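Side-chain contacts in hypothetical protein (Bacteroides caccae, PDB 4M8R), which is of unknown function but belongs to the DUF4784 family, combining an N-terminal Ig-like domain with a WD40-like domain expected to form a beta-propeller: residues Gln211-Lys215 and Gly216-Tyr220; Ser229-Ala232 and Thr233-Ser237; Gly262-Met265 and Gln266-Ile270. All coordinates share one frame; numbering follows the deposited sequence.

Contact 1 (Gln211-Lys215 and Gly216-Tyr220); sequences QQRGK and GYSLY. With PO4 (phosphate ion), chain D; PO4 (phosphate ion), chain C.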
ATOM      1  N   GLN A 211     -27.785 -10.503 -13.885  1.00 51.00           N
ATOM      2  CA  GLN A 211     -29.086  -9.864 -14.057  1.00 53.19           C
ATOM      3  C   GLN A 211     -29.480  -9.790 -15.515  1.00 56.49           C
ATOM      4  O   GLN A 211     -28.624  -9.784 -16.398  1.00 56.14           O
ATOM      5  CB  GLN A 211     -29.066  -8.453 -13.485  1.00 52.56           C
ATOM      6  CG  GLN A 211     -28.747  -8.386 -12.006  1.00 51.07           C
ATOM      7  CD  GLN A 211     -28.831  -6.971 -11.479  1.00 51.44           C
ATOM      8  OE1 GLN A 211     -28.100  -6.087 -11.929  1.00 51.96           O
ATOM      9  NE2 GLN A 211     -29.719  -6.745 -10.515  1.00 53.31           N
ATOM     10  N   GLN A 212     -30.788  -9.722 -15.749  1.00 59.87           N
ATOM     11  CA  GLN A 212     -31.350  -9.728 -17.093  1.00 64.25           C
ATOM     12  C   GLN A 212     -31.299  -8.328 -17.703  1.00 64.83           C
ATOM     13  O   GLN A 212     -32.234  -7.539 -17.553  1.00 64.81           O
ATOM     14  CB  GLN A 212     -32.787 -10.241 -17.049  1.00 66.44           C
ATOM     15  CG  GLN A 212     -33.414 -10.420 -18.415  1.00 71.03           C
ATOM     16  CD  GLN A 212     -34.677 -11.255 -18.355  1.00 74.39           C
ATOM     17  OE1 GLN A 212     -35.544 -11.030 -17.509  1.00 75.09           O
ATOM     18  NE2 GLN A 212     -34.780 -12.235 -19.244  1.00 75.68           N
ATOM     19  N   ARG A 213     -30.200  -8.038 -18.394  1.00 66.01           N
ATOM     20  CA  ARG A 213     -29.980  -6.729 -19.015  1.00 67.42           C
ATOM     21  C   ARG A 213     -30.940  -6.467 -20.178  1.00 70.35           C
ATOM     22  O   ARG A 213     -31.250  -5.316 -20.482  1.00 69.07           O
ATOM     23  CB  ARG A 213     -28.527  -6.615 -19.496  1.00 66.80           C
ATOM     24  CG  ARG A 213     -28.118  -5.234 -19.993  1.00 64.89           C
ATOM     25  CD  ARG A 213     -26.624  -5.176 -20.259  1.00 62.27           C
ATOM     26  NE  ARG A 213     -26.195  -3.835 -20.641  1.00 61.44           N
ATOM     27  CZ  ARG A 213     -24.972  -3.515 -21.056  1.00 60.49           C
ATOM     28  NH1 ARG A 213     -24.024  -4.437 -21.158  1.00 58.96           N
ATOM     29  NH2 ARG A 213     -24.693  -2.255 -21.370  1.00 61.35           N
ATOM     30  N   GLY A 214     -31.397  -7.538 -20.827  1.00 73.81           N
ATOM     31  CA  GLY A 214     -32.367  -7.429 -21.912  1.00 78.14           C
ATOM     32  C   GLY A 214     -32.952  -8.781 -22.273  1.00 81.45           C
ATOM     33  O   GLY A 214     -33.662  -9.388 -21.472  1.00 80.53           O
ATOM     34  N   LYS A 215     -32.648  -9.252 -23.477  1.00 86.15           N
ATOM     35  CA  LYS A 215     -33.033 -10.597 -23.899  1.00 92.18           C
ATOM     36  C   LYS A 215     -32.337 -11.659 -23.045  1.00 87.44           C
ATOM     37  O   LYS A 215     -32.920 -12.702 -22.749  1.00 87.48           O
ATOM     38  CB  LYS A 215     -32.707 -10.813 -25.382  1.00102.69           C
ATOM     39  CG  LYS A 215     -31.216 -10.830 -25.705  1.00109.64           C
ATOM     40  CD  LYS A 215     -30.936 -10.555 -27.179  1.00118.33           C
ATOM     41  CE  LYS A 215     -29.446 -10.352 -27.434  1.00118.56           C
ATOM     42  NZ  LYS A 215     -28.891  -9.162 -26.722  1.00112.55           N
ATOM     43  N   GLY A 216     -31.099 -11.376 -22.638  1.00 83.25           N
ATOM     44  CA  GLY A 216     -30.295 -12.316 -21.855  1.00 77.92           C
ATOM     45  C   GLY A 216     -29.674 -11.709 -20.614  1.00 72.10           C
ATOM     46  O   GLY A 216     -30.010 -10.588 -20.211  1.00 70.77           O
ATOM     47  N   TYR A 217     -28.751 -12.461 -20.018  1.00 68.95           N
ATOM     48  CA  TYR A 217     -28.180 -12.123 -18.723  1.00 65.29           C
ATOM     49  C   TYR A 217     -26.757 -11.587 -18.835  1.00 63.54           C
ATOM     50  O   TYR A 217     -25.965 -12.064 -19.644  1.00 65.23           O
ATOM     51  CB  TYR A 217     -28.216 -13.350 -17.809  1.00 65.34           C
ATOM     52  CG  TYR A 217     -29.622 -13.732 -17.416  1.00 67.21           C
ATOM     53  CD1 TYR A 217     -30.239 -13.136 -16.326  1.00 66.43           C
ATOM     54  CD2 TYR A 217     -30.348 -14.665 -18.154  1.00 71.13           C
ATOM     55  CE1 TYR A 217     -31.533 -13.465 -15.966  1.00 68.85           C
ATOM     56  CE2 TYR A 217     -31.644 -15.003 -17.800  1.00 72.60           C
ATOM     57  CZ  TYR A 217     -32.230 -14.397 -16.705  1.00 72.47           C
ATOM     58  OH  TYR A 217     -33.515 -14.712 -16.337  1.00 76.77           O
ATOM     59  N   SER A 218     -26.455 -10.585 -18.013  1.00 60.61           N
ATOM     60  CA  SER A 218     -25.125  -9.983 -17.947  1.00 59.17           C
ATOM     61  C   SER A 218     -24.636  -9.947 -16.510  1.00 55.48           C
ATOM     62  O   SER A 218     -25.418 -10.093 -15.573  1.00 53.68           O
ATOM     63  CB  SER A 218     -25.148  -8.554 -18.488  1.00 60.19           C
ATOM     64  OG  SER A 218     -25.387  -8.538 -19.880  1.00 65.36           O
ATOM     65  N   LEU A 219     -23.334  -9.744 -16.349  1.00 53.24           N
ATOM     66  CA  LEU A 219     -22.718  -9.679 -15.033  1.00 50.53           C
ATOM     67  C   LEU A 219     -22.599  -8.219 -14.606  1.00 47.56           C
ATOM     68  O   LEU A 219     -22.104  -7.395 -15.365  1.00 49.56           O
ATOM     69  CB  LEU A 219     -21.341 -10.338 -15.075  1.00 50.90           C
ATOM     70  CG  LEU A 219     -20.600 -10.466 -13.746  1.00 49.00           C
ATOM     71  CD1 LEU A 219     -21.371 -11.351 -12.780  1.00 48.15           C
ATOM     72  CD2 LEU A 219     -19.205 -11.016 -13.991  1.00 49.98           C
ATOM     73  N   TYR A 220     -23.058  -7.918 -13.396  1.00 44.19           N
ATOM     74  CA  TYR A 220     -23.092  -6.553 -12.875  1.00 43.27           C
ATOM     75  C   TYR A 220     -22.316  -6.445 -11.574  1.00 40.83           C
ATOM     76  O   TYR A 220     -22.230  -7.404 -10.813  1.00 40.71           O
ATOM     77  CB  TYR A 220     -24.527  -6.133 -12.554  1.00 44.01           C
ATOM     78  CG  TYR A 220     -25.405  -5.788 -13.736  1.00 45.65           C
ATOM     79  CD1 TYR A 220     -25.905  -6.781 -14.570  1.00 46.88           C
ATOM     80  CD2 TYR A 220     -25.775  -4.469 -13.986  1.00 45.68           C
ATOM     81  CE1 TYR A 220     -26.727  -6.465 -15.639  1.00 49.32           C
ATOM     82  CE2 TYR A 220     -26.598  -4.145 -15.049  1.00 47.48           C
ATOM     83  CZ  TYR A 220     -27.073  -5.141 -15.869  1.00 48.99           C
ATOM     84  OH  TYR A 220     -27.881  -4.808 -16.923  1.00 51.57           O
TER
HETATM   85  P   PO4 D 502     -27.656  -0.168 -20.213  1.00 39.72           P
HETATM   86  O1  PO4 D 502     -28.152   0.628 -19.029  1.00 40.64           O
HETATM   87  O2  PO4 D 502     -26.187   0.086 -20.460  1.00 40.58           O
HETATM   88  O3  PO4 D 502     -27.848  -1.647 -19.979  1.00 40.27           O
HETATM   89  O4  PO4 D 502     -28.442   0.282 -21.416  1.00 49.64           O
HETATM   90  P   PO4 C 501     -21.546  -1.805 -23.141  1.00 48.92           P
HETATM   91  O1  PO4 C 501     -22.337  -0.511 -23.115  1.00 54.00           O
HETATM   92  O2  PO4 C 501     -20.101  -1.523 -23.468  1.00 41.10           O
HETATM   93  O3  PO4 C 501     -21.619  -2.469 -21.799  1.00 49.09           O
HETATM   94  O4  PO4 C 501     -22.154  -2.743 -24.149  1.00 59.60           O
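Gln211 and Ser218 face each other as a hydrogen-bonded antiparallel pair. Gln211 N donates to Ser218 O at 2.9 Å and Ser218 N to Gln211 O at 2.8 Å, both bonds almost straight. Towards the turn, Gln212 is the centre of an inverse gamma turn, and a weak bond runs from Gly214 N to Gly216 O.

Side-chain packing occupies both faces of the hairpin. On one, Gln211 lays its amide oxygen over a face of the Tyr220 ring, Gln211 OE1 lying 3.3 Å from Tyr220 CG, with the amide plane nearly upright on the ring (83°). Its NE2 is held by Ser190 and Thr196, which fixes which end of the amide meets the aromatic face. Tyr220 OH lies 3.1 Å from Arg213 CG, and Ser218 OG approaches Arg213 CD. On the opposite face Tyr217 crosses Gln212 at a slant, Tyr217 CE1 3.6 Å from Gln212 CB, although amide and ring planes are only 9° apart.

Hydrogen bonds to bound anions belong to Arg213. With CG anti to the backbone N (chi1 -172°) and the chain extended, the guanidinium reaches two phosphates, probably from the crystallisation liquor. NE bonds O3 of the chain D phosphate at 2.8 Å and NH2 its O2 at 2.9 Å; NH1 and NH2 converge on O3 of the chain C phosphate. Between them the phosphates also bind Asn238 and basic residues of the second subunit. The whole is a beta hairpin of strands 208-212 and 217-221, consistent with part of a propeller blade, with an anion site at a subunit interface.

Contact 2 (Ser229-Ala232 and Thr233-Ser237); sequences SNYA and TKTRS. With PO4 (phosphate ion), chain E.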
ATOM      1  N   SER A 229     -18.186   7.306  -1.021  1.00 55.30           N
ATOM      2  CA  SER A 229     -18.407   8.266   0.097  1.00 51.22           C
ATOM      3  C   SER A 229     -19.776   8.975   0.175  1.00 50.99           C
ATOM      4  O   SER A 229     -20.125   9.526   1.228  1.00 47.43           O
ATOM      5  CB  SER A 229     -17.280   9.317   0.139  1.00 51.40           C
ATOM      6  OG  SER A 229     -17.238  10.087  -1.048  1.00 50.84           O
ATOM      7  N   ASN A 230     -20.524   8.983  -0.932  1.00 50.89           N
ATOM      8  CA  ASN A 230     -21.914   9.472  -0.948  1.00 51.16           C
ATOM      9  C   ASN A 230     -22.951   8.330  -0.922  1.00 54.17           C
ATOM     10  O   ASN A 230     -24.070   8.476  -1.428  1.00 50.26           O
ATOM     11  CB  ASN A 230     -22.155  10.393  -2.159  1.00 51.87           C
ATOM     12  CG  ASN A 230     -21.867  11.854  -1.855  1.00 54.02           C
ATOM     13  OD1 ASN A 230     -22.473  12.443  -0.960  1.00 52.76           O
ATOM     14  ND2 ASN A 230     -20.948  12.447  -2.607  1.00 52.16           N
ATOM     15  N   TYR A 231     -22.567   7.199  -0.324  1.00 59.02           N
ATOM     16  CA  TYR A 231     -23.475   6.077  -0.070  1.00 63.90           C
ATOM     17  C   TYR A 231     -24.842   6.534   0.462  1.00 68.93           C
ATOM     18  O   TYR A 231     -25.890   6.042   0.023  1.00 72.14           O
ATOM     19  CB  TYR A 231     -22.845   5.105   0.967  1.00 72.55           C
ATOM     20  CG  TYR A 231     -23.872   4.475   1.892  1.00 85.02           C
ATOM     21  CD1 TYR A 231     -24.538   3.306   1.539  1.00 92.87           C
ATOM     22  CD2 TYR A 231     -24.203   5.075   3.106  1.00 83.73           C
ATOM     23  CE1 TYR A 231     -25.490   2.747   2.374  1.00 93.06           C
ATOM     24  CE2 TYR A 231     -25.158   4.524   3.940  1.00 88.81           C
ATOM     25  CZ  TYR A 231     -25.796   3.358   3.573  1.00 89.85           C
ATOM     26  OH  TYR A 231     -26.740   2.802   4.400  1.00 95.58           O
ATOM     27  N   ALA A 232     -24.820   7.452   1.430  1.00 67.02           N
ATOM     28  CA  ALA A 232     -26.030   7.874   2.143  1.00 65.95           C
ATOM     29  C   ALA A 232     -27.149   8.349   1.208  1.00 65.84           C
ATOM     30  O   ALA A 232     -28.324   8.072   1.452  1.00 64.31           O
ATOM     31  CB  ALA A 232     -25.692   8.956   3.156  1.00 64.94           C
ATOM     32  N   THR A 233     -26.772   9.039   0.133  1.00 62.74           N
ATOM     33  CA  THR A 233     -27.731   9.610  -0.813  1.00 61.81           C
ATOM     34  C   THR A 233     -27.764   8.893  -2.176  1.00 62.46           C
ATOM     35  O   THR A 233     -28.522   9.297  -3.053  1.00 63.40           O
ATOM     36  CB  THR A 233     -27.436  11.114  -1.035  1.00 61.36           C
ATOM     37  OG1 THR A 233     -26.071  11.292  -1.446  1.00 58.78           O
ATOM     38  CG2 THR A 233     -27.689  11.905   0.248  1.00 60.34           C
ATOM     39  N   LYS A 234     -26.957   7.840  -2.350  1.00 58.93           N
ATOM     40  CA  LYS A 234     -26.824   7.154  -3.646  1.00 56.03           C
ATOM     41  C   LYS A 234     -26.242   5.740  -3.476  1.00 52.47           C
ATOM     42  O   LYS A 234     -25.062   5.580  -3.142  1.00 52.63           O
ATOM     43  CB  LYS A 234     -25.970   8.014  -4.595  1.00 62.40           C
ATOM     44  CG  LYS A 234     -25.183   7.289  -5.695  1.00 71.63           C
ATOM     45  CD  LYS A 234     -26.041   6.594  -6.743  1.00 77.99           C
ATOM     46  CE  LYS A 234     -25.195   5.756  -7.699  1.00 80.56           C
ATOM     47  NZ  LYS A 234     -24.067   6.488  -8.346  1.00 79.54           N
ATOM     48  N   THR A 235     -27.079   4.727  -3.713  1.00 49.61           N
ATOM     49  CA  THR A 235     -26.696   3.315  -3.556  1.00 48.26           C
ATOM     50  C   THR A 235     -26.962   2.437  -4.782  1.00 48.75           C
ATOM     51  O   THR A 235     -26.291   1.425  -4.968  1.00 50.62           O
ATOM     52  CB  THR A 235     -27.428   2.665  -2.365  1.00 49.21           C
ATOM     53  OG1 THR A 235     -28.839   2.616  -2.626  1.00 54.06           O
ATOM     54  CG2 THR A 235     -27.184   3.448  -1.102  1.00 49.49           C
ATOM     55  N   ARG A 236     -27.946   2.799  -5.600  1.00 47.50           N
ATOM     56  CA  ARG A 236     -28.280   2.020  -6.785  1.00 47.09           C
ATOM     57  C   ARG A 236     -27.205   2.184  -7.854  1.00 44.56           C
ATOM     58  O   ARG A 236     -26.844   3.302  -8.192  1.00 44.25           O
ATOM     59  CB  ARG A 236     -29.618   2.468  -7.364  1.00 52.54           C
ATOM     60  CG  ARG A 236     -30.813   2.271  -6.450  1.00 55.54           C
ATOM     61  CD  ARG A 236     -32.080   2.835  -7.080  1.00 61.19           C
ATOM     62  NE  ARG A 236     -33.121   3.057  -6.073  1.00 68.54           N
ATOM     63  CZ  ARG A 236     -34.275   2.388  -5.972  1.00 74.87           C
ATOM     64  NH1 ARG A 236     -34.604   1.425  -6.833  1.00 74.79           N
ATOM     65  NH2 ARG A 236     -35.120   2.702  -4.993  1.00 76.12           N
ATOM     66  N   SER A 237     -26.708   1.068  -8.382  1.00 42.37           N
ATOM     67  CA  SER A 237     -25.678   1.074  -9.413  1.00 39.95           C
ATOM     68  C   SER A 237     -26.250   0.526 -10.701  1.00 39.88           C
ATOM     69  O   SER A 237     -27.225  -0.216 -10.686  1.00 40.23           O
ATOM     70  CB  SER A 237     -24.494   0.186  -9.011  1.00 39.70           C
ATOM     71  OG  SER A 237     -23.904   0.602  -7.795  1.00 42.43           O
TER
HETATM   72  P   PO4 E 503     -30.433   6.152  -5.435  1.00 94.39           P
HETATM   73  O1  PO4 E 503     -30.299   7.225  -4.380  1.00 90.42           O
HETATM   74  O2  PO4 E 503     -29.234   5.234  -5.367  1.00 81.86           O
HETATM   75  O3  PO4 E 503     -31.689   5.357  -5.161  1.00 85.11           O
HETATM   76  O4  PO4 E 503     -30.505   6.784  -6.813  1.00 84.06           O
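Thr233 and Lys234 fold back onto Asn230 and Tyr231 through two successive backbone bonds, Thr233 N to Asn230 O and Lys234 N to Tyr231 O, each 3.2 Å long. Both donors approach from above the carbonyl plane, the second more steeply.

The Thr235 methyl supplies the apolar packing: Thr235 CG2 lies 3.7 Å from CD1 of the Tyr231 ring. The same methyl also comes close to a polar atom, Thr235 CG2 being 3.1 Å from the carbonyl oxygen Tyr231 O. Thr235 OG1 sits between its own backbone N and carbonyl carbon (chi1 65°), which turns CG2 to the tyrosine and leaves the hydroxyl bonded to Ala188 O.

Anion binding follows directly after the turn. Thr235 N and Arg236 N both donate to O2 of the phosphate of chain E, each at 2.8 Å, while Arg236 NE reaches O3 of the same ion at 2.9 Å in the guanidinium plane. Three N-H groups therefore grip a phosphate that probably came from the crystallisation liquor.

The ammonium of Lys234 instead forms a salt bridge with Asp47 of the second subunit. Two overlapping beta turns, 230-233 and 231-234, lie in the connection between strands 217-221 and 239-240, at the boundary with the second subunit.

Contact 3 (Gly262-Met265 and Gln266-Ile270); sequences GVFM and QGNEI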
ATOM      1  N   GLY A 262     -23.419 -17.451  -5.884  1.00 47.32           N
ATOM      2  CA  GLY A 262     -22.401 -17.969  -6.775  1.00 47.98           C
ATOM      3  C   GLY A 262     -21.025 -17.588  -6.263  1.00 46.92           C
ATOM      4  O   GLY A 262     -20.887 -16.730  -5.384  1.00 44.23           O
ATOM      5  N   VAL A 263     -20.001 -18.229  -6.814  1.00 48.11           N
ATOM      6  CA  VAL A 263     -18.635 -18.016  -6.359  1.00 46.81           C
ATOM      7  C   VAL A 263     -17.700 -17.855  -7.543  1.00 46.44           C
ATOM      8  O   VAL A 263     -17.717 -18.659  -8.466  1.00 47.48           O
ATOM      9  CB  VAL A 263     -18.169 -19.195  -5.485  1.00 48.52           C
ATOM     10  CG1 VAL A 263     -16.668 -19.146  -5.252  1.00 48.85           C
ATOM     11  CG2 VAL A 263     -18.908 -19.193  -4.158  1.00 48.25           C
ATOM     12  N   PHE A 264     -16.894 -16.801  -7.509  1.00 46.10           N
ATOM     13  CA  PHE A 264     -15.852 -16.593  -8.511  1.00 48.05           C
ATOM     14  C   PHE A 264     -14.708 -17.560  -8.271  1.00 49.18           C
ATOM     15  O   PHE A 264     -14.182 -17.643  -7.163  1.00 47.12           O
ATOM     16  CB  PHE A 264     -15.271 -15.172  -8.431  1.00 46.27           C
ATOM     17  CG  PHE A 264     -16.088 -14.124  -9.135  1.00 46.21           C
ATOM     18  CD1 PHE A 264     -16.129 -14.072 -10.517  1.00 47.77           C
ATOM     19  CD2 PHE A 264     -16.784 -13.161  -8.413  1.00 45.03           C
ATOM     20  CE1 PHE A 264     -16.867 -13.095 -11.169  1.00 47.68           C
ATOM     21  CE2 PHE A 264     -17.524 -12.184  -9.057  1.00 44.62           C
ATOM     22  CZ  PHE A 264     -17.569 -12.154 -10.441  1.00 45.72           C
HETATM   23  N   MSE A 265     -14.300 -18.262  -9.318  1.00 52.37           N
HETATM   24  CA  MSE A 265     -13.045 -19.004  -9.285  1.00 56.02           C
HETATM   25  C   MSE A 265     -11.907 -18.020  -9.262  1.00 55.25           C
HETATM   26  O   MSE A 265     -12.106 -16.834  -9.542  1.00 54.48           O
HETATM   27  CB  MSE A 265     -12.986 -19.864 -10.529  1.00 60.85           C
HETATM   28  CG  MSE A 265     -11.952 -20.965 -10.383  1.00 66.26           C
HETATM   29 SE   MSE A 265     -12.198 -22.235 -11.853  0.75 72.37          SE
HETATM   30  CE  MSE A 265     -14.103 -22.683 -11.662  1.00 72.31           C
ATOM     31  N   GLN A 266     -10.707 -18.479  -8.905  1.00 56.42           N
ATOM     32  CA  GLN A 266      -9.533 -17.601  -8.911  1.00 56.44           C
ATOM     33  C   GLN A 266      -9.331 -17.056 -10.326  1.00 57.46           C
ATOM     34  O   GLN A 266      -9.474 -17.788 -11.306  1.00 55.21           O
ATOM     35  CB  GLN A 266      -8.270 -18.321  -8.416  1.00 57.53           C
ATOM     36  CG  GLN A 266      -7.082 -17.386  -8.168  1.00 56.91           C
ATOM     37  CD  GLN A 266      -5.832 -18.110  -7.681  1.00 58.02           C
ATOM     38  OE1 GLN A 266      -5.709 -18.436  -6.501  1.00 55.97           O
ATOM     39  NE2 GLN A 266      -4.890 -18.351  -8.590  1.00 60.07           N
ATOM     40  N   GLY A 267      -9.034 -15.761 -10.415  1.00 57.67           N
ATOM     41  CA  GLY A 267      -8.957 -15.061 -11.698  1.00 59.14           C
ATOM     42  C   GLY A 267     -10.253 -14.352 -12.065  1.00 58.34           C
ATOM     43  O   GLY A 267     -10.255 -13.478 -12.936  1.00 58.95           O
ATOM     44  N   ASN A 268     -11.353 -14.736 -11.410  1.00 55.52           N
ATOM     45  CA  ASN A 268     -12.658 -14.086 -11.563  1.00 52.80           C
ATOM     46  C   ASN A 268     -13.238 -14.133 -12.977  1.00 52.85           C
ATOM     47  O   ASN A 268     -13.937 -13.216 -13.391  1.00 50.98           O
ATOM     48  CB  ASN A 268     -12.598 -12.636 -11.046  1.00 50.54           C
ATOM     49  CG  ASN A 268     -12.265 -12.554  -9.566  1.00 48.59           C
ATOM     50  OD1 ASN A 268     -12.255 -13.562  -8.857  1.00 48.33           O
ATOM     51  ND2 ASN A 268     -12.003 -11.346  -9.088  1.00 47.14           N
ATOM     52  N   GLU A 269     -12.958 -15.210 -13.702  1.00 56.72           N
ATOM     53  CA  GLU A 269     -13.487 -15.392 -15.053  1.00 61.02           C
ATOM     54  C   GLU A 269     -14.625 -16.407 -15.093  1.00 60.79           C
ATOM     55  O   GLU A 269     -15.573 -16.247 -15.864  1.00 61.94           O
ATOM     56  CB  GLU A 269     -12.368 -15.815 -16.004  1.00 67.22           C
ATOM     57  CG  GLU A 269     -11.325 -14.726 -16.216  1.00 72.28           C
ATOM     58  CD  GLU A 269     -10.145 -15.166 -17.065  1.00 80.18           C
ATOM     59  OE1 GLU A 269     -10.287 -16.116 -17.864  1.00 85.19           O
ATOM     60  OE2 GLU A 269      -9.069 -14.551 -16.938  1.00 83.72           O
ATOM     61  N   ILE A 270     -14.523 -17.443 -14.262  1.00 59.86           N
ATOM     62  CA  ILE A 270     -15.543 -18.484 -14.173  1.00 61.16           C
ATOM     63  C   ILE A 270     -16.299 -18.366 -12.850  1.00 57.24           C
ATOM     64  O   ILE A 270     -15.690 -18.146 -11.798  1.00 55.70           O
ATOM     65  CB  ILE A 270     -14.917 -19.895 -14.266  1.00 65.66           C
ATOM     66  CG1 ILE A 270     -13.970 -20.006 -15.475  1.00 68.58           C
ATOM     67  CG2 ILE A 270     -16.001 -20.965 -14.340  1.00 67.60           C
ATOM     68  CD1 ILE A 270     -14.644 -19.871 -16.826  1.00 69.87           C
TER
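Phe264 crosses Asn268 at about a right angle. Its CB lies 3.4 Å from Asn268 OD1, its CD1 is 3.6 Å from Asn268 CA, and ring and amide planes are inclined at 46°. On the other side of the chain, Met265, present as selenomethionine, lies alongside Ile270: a bend at chi3 (-54°) brings the methyl CE of Met265 back to 3.7 Å from Ile270 CG2.

Two backbone bonds set these partners. Met265 N donates to Ile270 O at 2.8 Å, nearly straight, and Asn268 N donates to Met265 O at 2.9 Å, closing a type II turn with Gly267 in its third position, where phi is positive. A side chain there would be jammed against the preceding carbonyl oxygen.

In the next shell, Lys325 NZ bonds both Phe264 O and Asn268 OD1, with a weaker bond to Met265 O; the ammonium thus probably offsets the closeness of the acceptors Asn268 OD1 and Met265 O. Ser203 O takes a bond from Asn268 ND2, so both ends of the amide are engaged and its rotation is fixed. Farther out, Phe57 of the second subunit meets the Phe264 ring with planes about 20° apart, and Gln266 OE1 accepts from Lys325 N and from Glu54 N of the third subunit. Replacing Phe264 with an alanine would probably open a gap beside Asn268 and leave Phe57 of the second subunit without its aromatic mate. The arrangement is a turn joining antiparallel strands 262-264 and 270-276, consistent with the first two strands of a propeller blade.

How the contacts relate
Contacts 1, 2 and 3 follow one another along the chain within the WD40-like region. Contacts 1 and 3 reach the same sheet, their centres 18 Å apart, and touch where Leu219 CD2 lies 4.1 Å from Phe264 CZ; Phe57 of the second subunit packs on both residues, joining the two contacts at one interface. Contact 2 lies in the connection that leaves the hairpin of contact 1; their nearest atoms are about 6 Å apart without touching, and each binds phosphate and meets the second subunit. Contact 3 is remote from contact 2, about 14 Å at the nearest atoms. No active site is known, and the phosphates need not mark one.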